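Long-range contact in purine nucleoside phosphorylase (Grouper iridovirus, PDB 3KHS), which probably catalyses the phosphorolysis of purine nucleosides, releasing the free base and ribose 1-phosphate in purine salvage: residues 6-17 with 43-52. Sequence-based numbering, arbitrary orientation.
Sequences LAKETAAWLNKQ and ITVAYSDIPN
The hydroxyl of T10 is held from two directions by the loop that follows strand 42-46. T10 OG1 donates to P51 O at 2.6 Å, coming in from above the carbonyl plane, and accepts from N52 ND2 at 3.0 Å. The torsion that sets OG1 anti to the carbonyl carbon (chi1 -73°) sends CG2 the other way, anti to the backbone N, where it meets I50 CG2 at 3.8 Å. One threonine thus serves both the polar and the greasy part of the interface. The amide of N52 has a second partner, since ND2 also gives a nearly straight hydrogen bond to E9 OE1 at 2.9 Å. Both acceptors lie close to the amide plane, so the two bonds together should fix the rotation of the N52 side chain; E9 OE1, however, is met on its anti side, 34° out of the carboxylate plane.

One turn along the helix, W13 lays its indole over P51. CD of the proline sits 3.6 Å from the centroid of the six-membered ring, 10° off the ring normal, a CH-pi contact over the face. Q17 NE2, from the same segment as W13, lies over the opposite face, toward the rim, while V45 CG1 meets the ring at its edge, 4.0 Å from CZ3. Deeper in, L14 CD2 reaches I50 CD1 at 4.1 Å. This is structural packing within one subunit: the N-terminal helix lies against the antiparallel pair 42-46/64-70, where L14 touches F67, and against helix 95-102, where T10 touches F95. Because the buried T10 hydroxyl both gives and takes a bond, its polar cost is met, and the bond directions set the loop's position on the helix more sharply than apolar packing alone would.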
loop_
_atom_site.group_PDB
_atom_site.type_symbol
_atom_site.label_atom_id
_atom_site.label_comp_id
_atom_site.label_asym_id
_atom_site.label_seq_id
_atom_site.Cartn_x
_atom_site.Cartn_y
_atom_site.Cartn_z
ATOM N N LEU B 6 0.272 -23.746 13.398
ATOM C CA LEU B 6 0.980 -24.459 12.344
ATOM C C LEU B 6 2.495 -24.334 12.538
ATOM O O LEU B 6 3.262 -25.260 12.215
ATOM C CB LEU B 6 0.535 -23.928 10.977
ATOM C CG LEU B 6 -0.958 -24.197 10.735
ATOM C CD1 LEU B 6 -1.446 -23.497 9.491
ATOM C CD2 LEU B 6 -1.176 -25.706 10.606
ATOM N N ALA B 7 2.927 -23.194 13.073
ATOM C CA ALA B 7 4.353 -22.965 13.328
ATOM C C ALA B 7 4.821 -23.949 14.390
ATOM O O ALA B 7 5.890 -24.541 14.262
ATOM C CB ALA B 7 4.601 -21.548 13.810
ATOM N N LYS B 8 4.019 -24.119 15.441
ATOM C CA LYS B 8 4.361 -25.070 16.497
ATOM C C LYS B 8 4.473 -26.493 15.940
ATOM O O LYS B 8 5.384 -27.236 16.298
ATOM C CB LYS B 8 3.321 -25.009 17.601
ATOM C CG LYS B 8 3.434 -23.748 18.428
ATOM C CD LYS B 8 2.333 -23.671 19.448
ATOM C CE LYS B 8 2.305 -22.310 20.105
ATOM N NZ LYS B 8 1.029 -22.100 20.857
ATOM N N GLU B 9 3.551 -26.861 15.054
ATOM C CA GLU B 9 3.558 -28.181 14.450
ATOM C C GLU B 9 4.828 -28.337 13.635
ATOM O O GLU B 9 5.550 -29.330 13.772
ATOM C CB GLU B 9 2.302 -28.374 13.585
ATOM C CG GLU B 9 2.429 -29.421 12.471
ATOM C CD GLU B 9 1.194 -29.487 11.572
ATOM O OE1 GLU B 9 0.846 -28.469 10.909
ATOM O OE2 GLU B 9 0.569 -30.574 11.534
ATOM N N THR B 10 5.107 -27.352 12.788
ATOM C CA THR B 10 6.312 -27.380 11.974
ATOM C C THR B 10 7.535 -27.497 12.877
ATOM O O THR B 10 8.456 -28.249 12.576
ATOM C CB THR B 10 6.412 -26.108 11.129
ATOM O OG1 THR B 10 5.441 -26.174 10.082
ATOM C CG2 THR B 10 7.789 -25.955 10.543
ATOM N N ALA B 11 7.542 -26.758 13.982
ATOM C CA ALA B 11 8.681 -26.814 14.899
ATOM C C ALA B 11 8.806 -28.208 15.517
ATOM O O ALA B 11 9.891 -28.787 15.533
ATOM C CB ALA B 11 8.545 -25.752 16.009
ATOM N N ALA B 12 7.693 -28.745 16.017
ATOM C CA ALA B 12 7.712 -30.062 16.624
ATOM C C ALA B 12 8.253 -31.098 15.644
ATOM O O ALA B 12 8.920 -32.047 16.049
ATOM C CB ALA B 12 6.316 -30.449 17.093
ATOM N N TRP B 13 7.984 -30.912 14.355
ATOM C CA TRP B 13 8.455 -31.857 13.350
ATOM C C TRP B 13 9.953 -31.718 13.131
ATOM O O TRP B 13 10.650 -32.702 12.864
ATOM C CB TRP B 13 7.699 -31.645 12.032
ATOM C CG TRP B 13 8.093 -32.554 10.916
ATOM C CD1 TRP B 13 7.483 -33.728 10.561
ATOM C CD2 TRP B 13 9.156 -32.353 9.961
ATOM N NE1 TRP B 13 8.095 -34.272 9.441
ATOM C CE2 TRP B 13 9.124 -33.447 9.057
ATOM C CE3 TRP B 13 10.120 -31.360 9.777
ATOM C CZ2 TRP B 13 10.019 -33.566 7.991
ATOM C CZ3 TRP B 13 11.017 -31.482 8.707
ATOM C CH2 TRP B 13 10.954 -32.579 7.830
ATOM N N LEU B 14 10.455 -30.495 13.231
ATOM C CA LEU B 14 11.885 -30.275 13.046
ATOM C C LEU B 14 12.592 -30.773 14.295
ATOM O O LEU B 14 13.659 -31.372 14.212
ATOM C CB LEU B 14 12.200 -28.786 12.837
ATOM C CG LEU B 14 11.829 -28.153 11.486
ATOM C CD1 LEU B 14 11.644 -26.638 11.653
ATOM C CD2 LEU B 14 12.882 -28.479 10.466
ATOM N N ASN B 15 11.985 -30.533 15.454
ATOM C CA ASN B 15 12.584 -30.945 16.713
ATOM C C ASN B 15 12.874 -32.425 16.792
ATOM O O ASN B 15 13.812 -32.841 17.457
ATOM C CB ASN B 15 11.701 -30.531 17.876
ATOM C CG ASN B 15 12.095 -29.197 18.430
ATOM O OD1 ASN B 15 11.297 -28.511 19.073
ATOM N ND2 ASN B 15 13.348 -28.816 18.191
ATOM N N LYS B 16 12.075 -33.225 16.109
ATOM C CA LYS B 16 12.284 -34.660 16.127
ATOM C C LYS B 16 13.713 -34.999 15.728
ATOM O O LYS B 16 14.285 -35.984 16.196
ATOM C CB LYS B 16 11.299 -35.361 15.174
ATOM C CG LYS B 16 9.934 -35.679 15.806
ATOM C CD LYS B 16 8.888 -36.115 14.771
ATOM C CE LYS B 16 9.321 -37.330 13.961
ATOM N NZ LYS B 16 8.511 -37.445 12.717
ATOM N N GLN B 17 14.301 -34.164 14.885
ATOM C CA GLN B 17 15.648 -34.417 14.391
ATOM C C GLN B 17 16.750 -33.605 15.071
ATOM O O GLN B 17 17.870 -33.535 14.568
ATOM C CB GLN B 17 15.635 -34.189 12.871
ATOM C CG GLN B 17 14.540 -35.030 12.169
ATOM C CD GLN B 17 13.911 -34.375 10.929
ATOM O OE1 GLN B 17 14.606 -34.020 9.967
ATOM N NE2 GLN B 17 12.577 -34.234 10.944
ATOM N N ILE B 43 22.941 -30.358 10.715
ATOM C CA ILE B 43 21.902 -31.166 10.121
ATOM C C ILE B 43 21.262 -30.201 9.124
ATOM O O ILE B 43 21.058 -29.022 9.431
ATOM C CB ILE B 43 20.870 -31.597 11.172
ATOM C CG1 ILE B 43 21.555 -32.480 12.213
ATOM C CG2 ILE B 43 19.724 -32.345 10.512
ATOM C CD1 ILE B 43 22.292 -33.657 11.600
ATOM N N THR B 44 20.964 -30.683 7.927
ATOM C CA THR B 44 20.362 -29.826 6.923
ATOM C C THR B 44 19.007 -30.334 6.467
ATOM O O THR B 44 18.853 -31.519 6.160
ATOM C CB THR B 44 21.291 -29.685 5.711
ATOM O OG1 THR B 44 22.513 -29.063 6.133
ATOM C CG2 THR B 44 20.623 -28.848 4.610
ATOM N N VAL B 45 18.027 -29.434 6.423
ATOM C CA VAL B 45 16.690 -29.794 5.997
ATOM C C VAL B 45 16.220 -28.851 4.899
ATOM O O VAL B 45 16.035 -27.662 5.141
ATOM C CB VAL B 45 15.716 -29.744 7.184
ATOM C CG1 VAL B 45 14.408 -30.382 6.803
ATOM C CG2 VAL B 45 16.328 -30.448 8.394
ATOM N N ALA B 46 16.029 -29.384 3.694
ATOM C CA ALA B 46 15.571 -28.584 2.562
ATOM C C ALA B 46 14.219 -27.988 2.897
ATOM O O ALA B 46 13.402 -28.648 3.571
ATOM C CB ALA B 46 15.444 -29.450 1.355
ATOM N N TYR B 47 13.970 -26.759 2.439
ATOM C CA TYR B 47 12.674 -26.122 2.701
ATOM C C TYR B 47 11.529 -26.984 2.135
ATOM O O TYR B 47 10.450 -27.092 2.718
ATOM C CB TYR B 47 12.595 -24.722 2.066
ATOM C CG TYR B 47 13.386 -23.650 2.774
ATOM C CD1 TYR B 47 13.934 -23.876 4.039
ATOM C CD2 TYR B 47 13.612 -22.408 2.168
ATOM C CE1 TYR B 47 14.692 -22.909 4.681
ATOM C CE2 TYR B 47 14.367 -21.425 2.798
ATOM C CZ TYR B 47 14.912 -21.684 4.065
ATOM O OH TYR B 47 15.675 -20.728 4.717
ATOM N N SER B 48 11.793 -27.604 0.994
ATOM C CA SER B 48 10.812 -28.421 0.310
ATOM C C SER B 48 10.270 -29.597 1.122
ATOM O O SER B 48 9.162 -30.075 0.869
ATOM C CB SER B 48 11.419 -28.925 -0.992
ATOM O OG SER B 48 12.590 -29.671 -0.739
ATOM N N ASP B 49 11.046 -30.063 2.093
ATOM C CA ASP B 49 10.620 -31.185 2.922
ATOM C C ASP B 49 9.981 -30.705 4.210
ATOM O O ASP B 49 9.418 -31.500 4.961
ATOM C CB ASP B 49 11.802 -32.097 3.297
ATOM C CG ASP B 49 12.483 -32.725 2.090
ATOM O OD1 ASP B 49 11.786 -33.127 1.135
ATOM O OD2 ASP B 49 13.727 -32.839 2.103
ATOM N N ILE B 50 10.082 -29.411 4.484
ATOM C CA ILE B 50 9.505 -28.897 5.706
ATOM C C ILE B 50 8.021 -28.588 5.571
ATOM O O ILE B 50 7.590 -27.869 4.675
ATOM C CB ILE B 50 10.230 -27.626 6.191
ATOM C CG1 ILE B 50 11.714 -27.908 6.364
ATOM C CG2 ILE B 50 9.630 -27.148 7.490
ATOM C CD1 ILE B 50 12.476 -26.700 6.849
ATOM N N PRO B 51 7.223 -29.162 6.467
ATOM C CA PRO B 51 5.777 -29.012 6.557
ATOM C C PRO B 51 5.378 -27.545 6.766
ATOM O O PRO B 51 5.933 -26.874 7.629
ATOM C CB PRO B 51 5.439 -29.847 7.783
ATOM C CG PRO B 51 6.431 -30.957 7.722
ATOM C CD PRO B 51 7.698 -30.297 7.283
ATOM N N ASN B 52 4.404 -27.070 5.998
ATOM C CA ASN B 52 3.906 -25.698 6.127
ATOM C C ASN B 52 4.803 -24.585 5.573
ATOM O O ASN B 52 4.353 -23.455 5.467
ATOM C CB ASN B 52 3.590 -25.375 7.594
ATOM C CG ASN B 52 2.426 -26.173 8.145
ATOM O OD1 ASN B 52 1.385 -26.294 7.511
ATOM N ND2 ASN B 52 2.589 -26.692 9.357
#